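Local coordinates for unknown protein (PDB 1R75) that is of unknown function but folds as an all-beta domain of the DUF1935 family, with two antiparallel sheets packed face to face, at residues Arg52-Asp58 against Leu110-Val116; Glu61-Ala67 against Thr127-Ala133; Ala67-Asp71 against Val120-Asp126. The contacts are given in a common frame with arbitrary orientation. Numbering follows the deposited sequence.

How the contacts relate
The chain forms a sandwich of two antiparallel sheets. Contact 1 lies in one sheet and is largely buried, its centre about 5 Å from the centre of the chain. Contacts 2 and 3 lie in the other. They are successive parts of one strand pair, 62-71 with 123-132, and share Ala67. Strand 123-132 is outermost there within this chain, so both are only partly buried. Across the sandwich, Phe55 meets Val66 of contact 2, Phe115 meets Val68 and Phe70 of contact 3, and Trp53 meets Trp123. Contact 1 is rich in aromatic packing. Contacts 2 and 3 keep apolar side chains on the inner face and a mixture of apolar, polar and charged ones on the outer face.

Contact 1: Arg52-Asp58 against Leu110-Val116; sequences RWAFYND and LETQMFV
Phe55 and Leu110 have the most surface covered, 84 and 78 Å², followed by Trp53 and Phe115 at 71 Å² each, of 702 Å² in all. Strand 52-57 runs antiparallel to strand 112-116. Their axes approach to 4.5 Å at 148°. Phe55 pairs with Gln113 as a hydrogen-bonded pair: Phe55 N to Gln113 O is 2.9 Å and Gln113 N to Phe55 O is 2.8 Å. Ala54-Met114 and Tyr56-Thr112 are non-hydrogen-bonded pairs. The register shifts by one at Trp53, which faces both Phe115 and Val116. This is a classic beta bulge. Trp53 O takes Phe115 N at 2.9 Å and, weakly, Val116 N at 3.4 Å, while Trp53 N gives to Val116 O at 2.9 Å. Phe115 has the bulge backbone, phi -116° and psi -71°. Its CA-CB bond turns toward the partner strand. The edge of Phe55 (chi1 m) meets the face of Phe115 (chi1 t), with centroids 4.8 Å apart and planes at 62°. Trp53 CE3 lies 3.8 Å from Phe115 CD2, at the edge of the Phe115 ring. On the other face Ala54 CB packs on Met114 CE at 3.8 Å. At the far end Asn57 N bonds Glu111 O at 3.1 Å. Leu110, with phi positive at 62°, gives a weak bond from its N to Asn57 O at 2.9 Å. Leu110 O lies 3.5 Å from Tyr56 CE1, at the edge of the ring. Asn57 reaches over to Leu62 O in the facing sheet. Main-chain bonds thus set the register, and the bulge adds Phe115 to the aromatic group between the two sheets.

Contact 2: Glu61-Ala67 against Thr127-Ala133; sequences ELIIHVA and TLEARTA
Seven main-chain hydrogen bonds hold this antiparallel pair. Ile63 and Arg131 exchange two, with Ile63 N to Arg131 O and Arg131 N to Ile63 O both 2.9 Å. His65 N to Glu129 O is 2.8 Å and Glu129 N to His65 O is 3.0 Å. Ala67 N to Thr127 O is 2.9 Å and Thr127 N to Ala67 O is 3.1 Å. The seventh, Ala133 N to Glu61 O at 2.8 Å, lies beyond the end of both strands. The axes of 62-67 and 127-132 approach to 4.5 Å at 156°, and the register is unbroken. Leu62-Thr132, Ile64-Ala130 and Val66-Leu128 are the non-hydrogen-bonded pairs. Leu128 (chi1 t, chi2 p) brings CD1 to 3.8 Å from both Ile64 CG2 and Val66 CB. Ile64 CG1 lies 4.1 Å from Ala130 CB. Ile64 and Val66 also touch strand 52-57 of the facing sheet. On the opposite face Ile63 CG2 packs on Arg131 CG at 3.5 Å, and Thr127 CG2 meets the His65 ring edge, 3.8 Å from ND1. The chemistry is that of a sandwich edge: apolar residues face the other sheet, and a more polar mixture faces outward.

Contact 3: Ala67-Asp71 against Val120-Asp126; sequences AVLFD and VTGWRVD
This is the pairing of an inner strand, 62-71, with an outermost strand, 123-132, in an antiparallel beta sandwich. Strand 67-71 runs against 123-126, with axes 4.4 Å apart at closest and at 149°. Leu69 and Arg124 form the hydrogen-bonded pair: Leu69 N to Arg124 O is 3.0 Å and Arg124 N to Leu69 O is 2.9 Å. Val68-Val125 and Phe70-Trp123 are non-hydrogen-bonded pairs. Asp126 N gives to Ala67 O at 2.7 Å. Thr127 N also bonds Ala67 O, so Asp126 and Thr127 form a classic beta bulge opposite Ala67. Asp126 (phi -94°, psi -48°) therefore points its CA-CB bond toward the partner strand.

Leu69 (chi1 m, chi2 t) has the most surface covered, 88 Å². Leu69 CD1 touches both Asp126 OD1 at 3.5 Å and Arg124 NH1 at 3.8 Å. On the inner face, Phe70 (chi1 m) is the main bump. Phe70 CD1 sits in a hollow formed by Val120 CG1 and Trp123 CB, each 3.7 Å away. Val120 meets the ring at its edge. Val68 CG1 lies 4.0 Å from Trp123 CE3. The Trp123 indole (chi1 p) leads away from strand 67-71 and meets Trp53 of the facing sheet edge-to-face.

Before strand 123-126, Thr121 and Gly122 curve past Asp71, whose OD1 forms a salt bridge with Lys100. Asp71 N bonds Gly122 O at 2.9 Å, almost in line. The Asp71 carboxylate fills the space beside Gly122: a CB built there would lie just 2.0 Å from Asp71 OD2.

Contact 1: Arg52-Asp58 against Leu110-Val116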
loop_
_atom_site.group_PDB
_atom_site.type_symbol
_atom_site.label_atom_id
_atom_site.label_comp_id
_atom_site.label_asym_id
_atom_site.label_seq_id
_atom_site.Cartn_x
_atom_site.Cartn_y
_atom_site.Cartn_z
ATOM N N ARG A 52 4.797 10.805 -3.383
ATOM C CA ARG A 52 3.784 10.086 -2.611
ATOM C C ARG A 52 3.544 8.711 -3.171
ATOM O O ARG A 52 3.501 8.495 -4.403
ATOM C CB ARG A 52 2.541 10.892 -2.762
ATOM C CG ARG A 52 1.378 10.521 -2.033
ATOM C CD ARG A 52 0.358 11.755 -2.120
ATOM N NE ARG A 52 -0.301 11.861 -3.434
ATOM C CZ ARG A 52 -0.861 12.970 -3.911
ATOM N NH1 ARG A 52 -0.879 14.131 -3.189
ATOM N NH2 ARG A 52 -1.441 12.931 -5.080
ATOM N N TRP A 53 3.310 7.770 -2.268
ATOM C CA TRP A 53 2.868 6.437 -2.637
ATOM C C TRP A 53 1.520 6.117 -2.040
ATOM O O TRP A 53 1.238 6.506 -0.878
ATOM C CB TRP A 53 3.787 5.427 -2.062
ATOM C CG TRP A 53 5.123 5.274 -2.605
ATOM C CD1 TRP A 53 5.792 6.042 -3.504
ATOM C CD2 TRP A 53 6.015 4.205 -2.239
ATOM N NE1 TRP A 53 7.075 5.529 -3.717
ATOM C CE2 TRP A 53 7.238 4.414 -2.922
ATOM C CE3 TRP A 53 5.910 3.117 -1.369
ATOM C CZ2 TRP A 53 8.335 3.520 -2.776
ATOM C CZ3 TRP A 53 7.008 2.200 -1.268
ATOM C CH2 TRP A 53 8.173 2.443 -1.914
ATOM N N ALA A 54 0.758 5.385 -2.800
ATOM C CA ALA A 54 -0.485 4.816 -2.424
ATOM C C ALA A 54 -0.584 3.374 -2.916
ATOM O O ALA A 54 0.165 2.974 -3.789
ATOM C CB ALA A 54 -1.608 5.621 -2.990
ATOM N N PHE A 55 -1.480 2.605 -2.295
ATOM C CA PHE A 55 -1.803 1.242 -2.708
ATOM C C PHE A 55 -3.267 1.146 -3.092
ATOM O O PHE A 55 -4.164 1.749 -2.453
ATOM C CB PHE A 55 -1.523 0.268 -1.551
ATOM C CG PHE A 55 -0.100 0.079 -1.290
ATOM C CD1 PHE A 55 0.707 -0.561 -2.211
ATOM C CD2 PHE A 55 0.459 0.536 -0.102
ATOM C CE1 PHE A 55 2.121 -0.771 -1.911
ATOM C CE2 PHE A 55 1.804 0.329 0.194
ATOM C CZ PHE A 55 2.648 -0.289 -0.755
ATOM N N TYR A 56 -3.511 0.400 -4.147
ATOM C CA TYR A 56 -4.853 0.104 -4.617
ATOM C C TYR A 56 -5.032 -1.419 -4.639
ATOM O O TYR A 56 -4.155 -2.131 -5.124
ATOM C CB TYR A 56 -5.100 0.754 -6.007
ATOM C CG TYR A 56 -6.339 0.230 -6.666
ATOM C CD1 TYR A 56 -7.598 0.531 -6.143
ATOM C CD2 TYR A 56 -6.267 -0.594 -7.768
ATOM C CE1 TYR A 56 -8.750 -0.014 -6.689
ATOM C CE2 TYR A 56 -7.412 -1.150 -8.328
ATOM C CZ TYR A 56 -8.630 -0.822 -7.812
ATOM O OH TYR A 56 -9.756 -1.342 -8.330
ATOM N N ASN A 57 -6.130 -1.897 -4.079
ATOM C CA ASN A 57 -6.465 -3.302 -4.002
ATOM C C ASN A 57 -7.598 -3.520 -5.055
ATOM O O ASN A 57 -8.709 -3.001 -4.893
ATOM C CB ASN A 57 -6.848 -3.610 -2.560
ATOM C CG ASN A 57 -7.407 -5.056 -2.369
ATOM O OD1 ASN A 57 -7.585 -5.841 -3.326
ATOM N ND2 ASN A 57 -7.687 -5.379 -1.134
ATOM N N ASP A 58 -7.253 -4.205 -6.165
ATOM C CA ASP A 58 -8.211 -4.534 -7.232
ATOM C C ASP A 58 -9.016 -5.859 -7.001
ATOM O O ASP A 58 -9.749 -6.317 -7.866
ATOM C CB ASP A 58 -7.452 -4.580 -8.549
ATOM C CG ASP A 58 -8.361 -4.485 -9.763
ATOM O OD1 ASP A 58 -9.322 -3.673 -9.771
ATOM O OD2 ASP A 58 -8.137 -5.210 -10.741
ATOM N N LEU A 110 -11.114 -2.962 -3.307
ATOM C CA LEU A 110 -11.286 -1.827 -4.256
ATOM C C LEU A 110 -10.907 -0.446 -3.696
ATOM O O LEU A 110 -11.213 0.582 -4.287
ATOM C CB LEU A 110 -12.756 -1.805 -4.828
ATOM C CG LEU A 110 -13.148 -3.184 -5.371
ATOM C CD1 LEU A 110 -14.647 -3.194 -5.861
ATOM C CD2 LEU A 110 -12.237 -3.635 -6.429
ATOM N N GLU A 111 -10.258 -0.442 -2.532
ATOM C CA GLU A 111 -9.872 0.745 -1.874
ATOM C C GLU A 111 -8.530 1.218 -2.308
ATOM O O GLU A 111 -7.670 0.433 -2.650
ATOM C CB GLU A 111 -9.822 0.451 -0.382
ATOM C CG GLU A 111 -9.936 1.572 0.573
ATOM C CD GLU A 111 -10.057 1.038 2.017
ATOM O OE1 GLU A 111 -9.075 0.392 2.519
ATOM O OE2 GLU A 111 -11.171 1.231 2.636
ATOM N N THR A 112 -8.338 2.532 -2.261
ATOM C CA THR A 112 -7.020 3.184 -2.343
ATOM C C THR A 112 -6.602 3.687 -0.936
ATOM O O THR A 112 -7.405 4.369 -0.283
ATOM C CB THR A 112 -7.064 4.375 -3.318
ATOM O OG1 THR A 112 -7.465 3.942 -4.634
ATOM C CG2 THR A 112 -5.682 4.943 -3.646
ATOM N N GLN A 113 -5.437 3.291 -0.427
ATOM C CA GLN A 113 -4.854 3.808 0.798
ATOM C C GLN A 113 -3.618 4.634 0.457
ATOM O O GLN A 113 -2.644 4.089 -0.066
ATOM C CB GLN A 113 -4.545 2.649 1.793
ATOM C CG GLN A 113 -5.785 2.084 2.391
ATOM C CD GLN A 113 -6.243 2.927 3.623
ATOM O OE1 GLN A 113 -6.070 4.132 3.659
ATOM N NE2 GLN A 113 -6.748 2.278 4.619
ATOM N N MET A 114 -3.590 5.925 0.854
ATOM C CA MET A 114 -2.335 6.703 0.916
ATOM C C MET A 114 -1.397 6.021 1.945
ATOM O O MET A 114 -1.821 5.534 2.979
ATOM C CB MET A 114 -2.653 8.152 1.363
ATOM C CG MET A 114 -3.492 8.867 0.353
ATOM S SD MET A 114 -2.504 9.073 -1.234
ATOM C CE MET A 114 -3.745 8.562 -1.955
ATOM N N PHE A 115 -0.124 5.957 1.595
ATOM C CA PHE A 115 0.845 5.246 2.348
ATOM C C PHE A 115 1.908 6.126 2.936
ATOM O O PHE A 115 2.014 6.290 4.220
ATOM C CB PHE A 115 1.387 4.157 1.435
ATOM C CG PHE A 115 2.269 3.160 2.151
ATOM C CD1 PHE A 115 1.810 2.515 3.266
ATOM C CD2 PHE A 115 3.586 2.854 1.669
ATOM C CE1 PHE A 115 2.611 1.557 3.923
ATOM C CE2 PHE A 115 4.386 1.959 2.377
ATOM C CZ PHE A 115 3.868 1.295 3.477
ATOM N N VAL A 116 2.816 6.689 2.094
ATOM C CA VAL A 116 3.909 7.530 2.585
ATOM C C VAL A 116 4.159 8.671 1.642
ATOM O O VAL A 116 3.797 8.672 0.471
ATOM C CB VAL A 116 5.257 6.759 2.783
ATOM C CG1 VAL A 116 5.096 5.740 3.752
ATOM C CG2 VAL A 116 5.745 6.167 1.460
#

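Contact 2: Glu61-Ala67 against Thr127-Ala133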
loop_
_atom_site.group_PDB
_atom_site.type_symbol
_atom_site.label_atom_id
_atom_site.label_comp_id
_atom_site.label_asym_id
_atom_site.label_seq_id
_atom_site.Cartn_x
_atom_site.Cartn_y
_atom_site.Cartn_z
ATOM N N GLU A 61 -12.711 -9.239 -3.017
ATOM C CA GLU A 61 -12.924 -10.163 -1.894
ATOM C C GLU A 61 -11.868 -10.227 -0.821
ATOM O O GLU A 61 -12.104 -10.915 0.219
ATOM C CB GLU A 61 -13.093 -11.638 -2.392
ATOM C CG GLU A 61 -13.255 -11.905 -3.893
ATOM C CD GLU A 61 -13.879 -13.303 -4.184
ATOM O OE1 GLU A 61 -13.534 -14.314 -3.477
ATOM O OE2 GLU A 61 -14.728 -13.409 -5.122
ATOM N N LEU A 62 -10.705 -9.601 -1.064
ATOM C CA LEU A 62 -9.546 -9.706 -0.131
ATOM C C LEU A 62 -9.232 -8.403 0.584
ATOM O O LEU A 62 -9.328 -7.392 -0.029
ATOM C CB LEU A 62 -8.277 -10.063 -0.920
ATOM C CG LEU A 62 -8.333 -11.381 -1.704
ATOM C CD1 LEU A 62 -6.991 -11.678 -2.290
ATOM C CD2 LEU A 62 -8.695 -12.452 -0.816
ATOM N N ILE A 63 -8.838 -8.479 1.853
ATOM C CA ILE A 63 -8.168 -7.400 2.581
ATOM C C ILE A 63 -6.678 -7.718 2.615
ATOM O O ILE A 63 -6.290 -8.872 2.889
ATOM C CB ILE A 63 -8.747 -7.156 3.962
ATOM C CG1 ILE A 63 -7.949 -6.068 4.682
ATOM C CG2 ILE A 63 -8.736 -8.318 4.818
ATOM C CD1 ILE A 63 -8.609 -5.696 6.015
ATOM N N ILE A 64 -5.873 -6.727 2.262
ATOM C CA ILE A 64 -4.418 -6.919 2.070
ATOM C C ILE A 64 -3.720 -6.135 3.144
ATOM O O ILE A 64 -4.090 -4.996 3.411
ATOM C CB ILE A 64 -3.963 -6.505 0.691
ATOM C CG1 ILE A 64 -4.691 -7.356 -0.390
ATOM C CG2 ILE A 64 -2.400 -6.526 0.584
ATOM C CD1 ILE A 64 -4.505 -6.884 -1.728
ATOM N N HIS A 65 -2.776 -6.760 3.841
ATOM C CA HIS A 65 -1.976 -6.025 4.827
ATOM C C HIS A 65 -0.589 -5.899 4.268
ATOM O O HIS A 65 -0.005 -6.899 3.883
ATOM C CB HIS A 65 -1.884 -6.797 6.150
ATOM C CG HIS A 65 -0.985 -6.167 7.170
ATOM N ND1 HIS A 65 0.171 -6.770 7.624
ATOM C CD2 HIS A 65 -1.044 -4.964 7.793
ATOM C CE1 HIS A 65 0.783 -5.965 8.470
ATOM N NE2 HIS A 65 0.057 -4.875 8.608
ATOM N N VAL A 66 -0.062 -4.687 4.183
ATOM C CA VAL A 66 1.239 -4.469 3.578
ATOM C C VAL A 66 2.108 -3.709 4.568
ATOM O O VAL A 66 1.651 -2.777 5.225
ATOM C CB VAL A 66 1.165 -3.814 2.186
ATOM C CG1 VAL A 66 0.374 -2.563 2.176
ATOM C CG2 VAL A 66 2.608 -3.574 1.564
ATOM N N ALA A 67 3.319 -4.189 4.779
ATOM C CA ALA A 67 4.303 -3.443 5.522
ATOM C C ALA A 67 5.609 -3.380 4.759
ATOM O O ALA A 67 6.083 -4.393 4.220
ATOM C CB ALA A 67 4.589 -4.064 6.892
ATOM N N THR A 127 6.142 -7.406 5.014
ATOM C CA THR A 127 4.998 -8.353 5.090
ATOM C C THR A 127 4.043 -8.031 4.005
ATOM O O THR A 127 3.783 -6.841 3.717
ATOM C CB THR A 127 4.198 -8.109 6.421
ATOM O OG1 THR A 127 5.027 -8.376 7.541
ATOM C CG2 THR A 127 2.990 -9.073 6.548
ATOM N N LEU A 128 3.528 -9.054 3.330
ATOM C CA LEU A 128 2.502 -8.854 2.370
ATOM C C LEU A 128 1.549 -10.064 2.545
ATOM O O LEU A 128 1.984 -11.216 2.331
ATOM C CB LEU A 128 3.068 -8.777 1.037
ATOM C CG LEU A 128 2.263 -8.186 -0.066
ATOM C CD1 LEU A 128 1.351 -7.035 0.231
ATOM C CD2 LEU A 128 3.257 -7.748 -1.198
ATOM N N GLU A 129 0.366 -9.806 3.086
ATOM C CA GLU A 129 -0.583 -10.865 3.480
ATOM C C GLU A 129 -1.995 -10.521 3.059
ATOM O O GLU A 129 -2.356 -9.348 3.000
ATOM C CB GLU A 129 -0.603 -10.999 5.002
ATOM C CG GLU A 129 -1.169 -12.307 5.485
ATOM C CD GLU A 129 -0.144 -13.146 6.264
ATOM O OE1 GLU A 129 0.741 -12.517 6.967
ATOM O OE2 GLU A 129 -0.218 -14.426 6.158
ATOM N N ALA A 130 -2.802 -11.508 2.695
ATOM C CA ALA A 130 -4.161 -11.214 2.375
ATOM C C ALA A 130 -5.044 -12.225 3.046
ATOM O O ALA A 130 -4.632 -13.376 3.237
ATOM C CB ALA A 130 -4.382 -11.210 0.900
ATOM N N ARG A 131 -6.267 -11.784 3.332
ATOM C CA ARG A 131 -7.284 -12.693 3.873
ATOM C C ARG A 131 -8.612 -12.306 3.300
ATOM O O ARG A 131 -8.742 -11.217 2.752
ATOM C CB ARG A 131 -7.250 -12.672 5.391
ATOM C CG ARG A 131 -7.905 -11.495 6.059
ATOM C CD ARG A 131 -7.615 -11.357 7.566
ATOM N NE ARG A 131 -8.196 -12.420 8.399
ATOM C CZ ARG A 131 -8.473 -12.318 9.716
ATOM N NH1 ARG A 131 -8.209 -11.196 10.410
ATOM N NH2 ARG A 131 -9.021 -13.361 10.349
ATOM N N THR A 132 -9.597 -13.222 3.305
ATOM C CA THR A 132 -10.904 -12.846 2.758
ATOM C C THR A 132 -11.430 -11.726 3.609
ATOM O O THR A 132 -11.217 -11.682 4.849
ATOM C CB THR A 132 -11.927 -14.080 2.826
ATOM O OG1 THR A 132 -11.879 -14.567 4.158
ATOM C CG2 THR A 132 -11.438 -15.146 2.150
ATOM N N ALA A 133 -12.123 -10.804 2.972
ATOM C CA ALA A 133 -12.683 -9.691 3.661
ATOM C C ALA A 133 -14.036 -10.034 4.308
ATOM O O ALA A 133 -15.052 -9.554 3.854
ATOM C CB ALA A 133 -12.803 -8.548 2.739
#

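Contact 3: Ala67-Asp71 against Val120-Asp126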
loop_
_atom_site.group_PDB
_atom_site.type_symbol
_atom_site.label_atom_id
_atom_site.label_comp_id
_atom_site.label_asym_id
_atom_site.label_seq_id
_atom_site.Cartn_x
_atom_site.Cartn_y
_atom_site.Cartn_z
ATOM N N ALA A 67 3.319 -4.189 4.779
ATOM C CA ALA A 67 4.303 -3.443 5.522
ATOM C C ALA A 67 5.609 -3.380 4.759
ATOM O O ALA A 67 6.083 -4.393 4.220
ATOM C CB ALA A 67 4.589 -4.064 6.892
ATOM N N VAL A 68 6.221 -2.193 4.787
ATOM C CA VAL A 68 7.389 -1.892 4.042
ATOM C C VAL A 68 8.412 -1.315 5.012
ATOM O O VAL A 68 8.093 -0.497 5.854
ATOM C CB VAL A 68 7.105 -0.883 2.943
ATOM C CG1 VAL A 68 8.390 -0.464 2.250
ATOM C CG2 VAL A 68 6.058 -1.410 1.905
ATOM N N LEU A 69 9.635 -1.751 4.879
ATOM C CA LEU A 69 10.742 -1.283 5.676
ATOM C C LEU A 69 11.604 -0.394 4.818
ATOM O O LEU A 69 12.067 -0.827 3.746
ATOM C CB LEU A 69 11.624 -2.449 6.030
ATOM C CG LEU A 69 11.290 -3.391 7.096
ATOM C CD1 LEU A 69 12.009 -4.773 6.772
ATOM C CD2 LEU A 69 11.730 -2.742 8.474
ATOM N N PHE A 70 11.830 0.820 5.283
ATOM C CA PHE A 70 12.558 1.863 4.619
ATOM C C PHE A 70 13.892 2.104 5.334
ATOM O O PHE A 70 13.998 1.960 6.590
ATOM C CB PHE A 70 11.741 3.130 4.564
ATOM C CG PHE A 70 10.508 3.057 3.775
ATOM C CD1 PHE A 70 10.468 3.431 2.411
ATOM C CD2 PHE A 70 9.279 2.802 4.436
ATOM C CE1 PHE A 70 9.302 3.406 1.711
ATOM C CE2 PHE A 70 8.123 2.839 3.721
ATOM C CZ PHE A 70 8.111 3.142 2.392
ATOM N N ASP A 71 14.935 2.251 4.549
ATOM C CA ASP A 71 16.258 2.521 5.064
ATOM C C ASP A 71 16.340 3.903 5.750
ATOM O O ASP A 71 15.554 4.821 5.506
ATOM C CB ASP A 71 17.351 2.473 3.983
ATOM C CG ASP A 71 17.571 1.102 3.410
ATOM O OD1 ASP A 71 17.017 0.052 3.946
ATOM O OD2 ASP A 71 18.356 1.001 2.417
ATOM N N VAL A 120 12.230 8.510 -0.726
ATOM C CA VAL A 120 12.407 7.103 -0.396
ATOM C C VAL A 120 13.793 6.750 -0.933
ATOM O O VAL A 120 14.057 7.075 -2.124
ATOM C CB VAL A 120 11.357 6.288 -1.077
ATOM C CG1 VAL A 120 11.620 4.803 -0.830
ATOM C CG2 VAL A 120 9.948 6.687 -0.541
ATOM N N THR A 121 14.554 6.008 -0.155
ATOM C CA THR A 121 15.872 5.493 -0.540
ATOM C C THR A 121 15.707 3.987 -0.699
ATOM O O THR A 121 14.863 3.577 -1.506
ATOM C CB THR A 121 16.960 5.844 0.431
ATOM O OG1 THR A 121 16.697 5.317 1.753
ATOM C CG2 THR A 121 17.084 7.370 0.542
ATOM N N GLY A 122 16.438 3.173 0.029
ATOM C CA GLY A 122 16.243 1.725 -0.004
ATOM C C GLY A 122 14.920 1.374 0.683
ATOM O O GLY A 122 14.555 1.995 1.707
ATOM N N TRP A 123 14.208 0.375 0.162
ATOM C CA TRP A 123 13.023 -0.115 0.806
ATOM C C TRP A 123 12.864 -1.543 0.406
ATOM O O TRP A 123 13.402 -1.956 -0.655
ATOM C CB TRP A 123 11.794 0.634 0.350
ATOM C CG TRP A 123 11.489 0.605 -1.148
ATOM C CD1 TRP A 123 12.068 1.392 -2.096
ATOM C CD2 TRP A 123 10.548 -0.192 -1.820
ATOM N NE1 TRP A 123 11.560 1.125 -3.328
ATOM C CE2 TRP A 123 10.615 0.152 -3.196
ATOM C CE3 TRP A 123 9.712 -1.218 -1.443
ATOM C CZ2 TRP A 123 9.837 -0.435 -4.156
ATOM C CZ3 TRP A 123 8.899 -1.803 -2.425
ATOM C CH2 TRP A 123 8.962 -1.400 -3.769
ATOM N N ARG A 124 12.120 -2.280 1.188
ATOM C CA ARG A 124 11.775 -3.682 0.870
ATOM C C ARG A 124 10.465 -4.046 1.511
ATOM O O ARG A 124 10.133 -3.578 2.581
ATOM C CB ARG A 124 12.833 -4.716 1.268
ATOM C CG ARG A 124 13.145 -4.841 2.658
ATOM C CD ARG A 124 14.424 -5.678 2.850
ATOM N NE ARG A 124 13.970 -7.026 2.649
ATOM C CZ ARG A 124 13.648 -7.868 3.652
ATOM N NH1 ARG A 124 13.845 -7.536 4.932
ATOM N NH2 ARG A 124 13.142 -9.059 3.377
ATOM N N VAL A 125 9.720 -4.898 0.844
ATOM C CA VAL A 125 8.555 -5.471 1.490
ATOM C C VAL A 125 8.897 -6.308 2.695
ATOM O O VAL A 125 9.668 -7.277 2.621
ATOM C CB VAL A 125 7.709 -6.251 0.539
ATOM C CG1 VAL A 125 6.558 -6.936 1.348
ATOM C CG2 VAL A 125 7.215 -5.377 -0.542
ATOM N N ASP A 126 8.288 -5.988 3.838
ATOM C CA ASP A 126 8.485 -6.721 5.058
ATOM C C ASP A 126 7.401 -7.792 5.219
ATOM O O ASP A 126 7.710 -8.973 5.523
ATOM C CB ASP A 126 8.421 -5.758 6.217
ATOM C CG ASP A 126 8.484 -6.436 7.545
ATOM O OD1 ASP A 126 9.536 -7.042 7.848
ATOM O OD2 ASP A 126 7.521 -6.415 8.351
#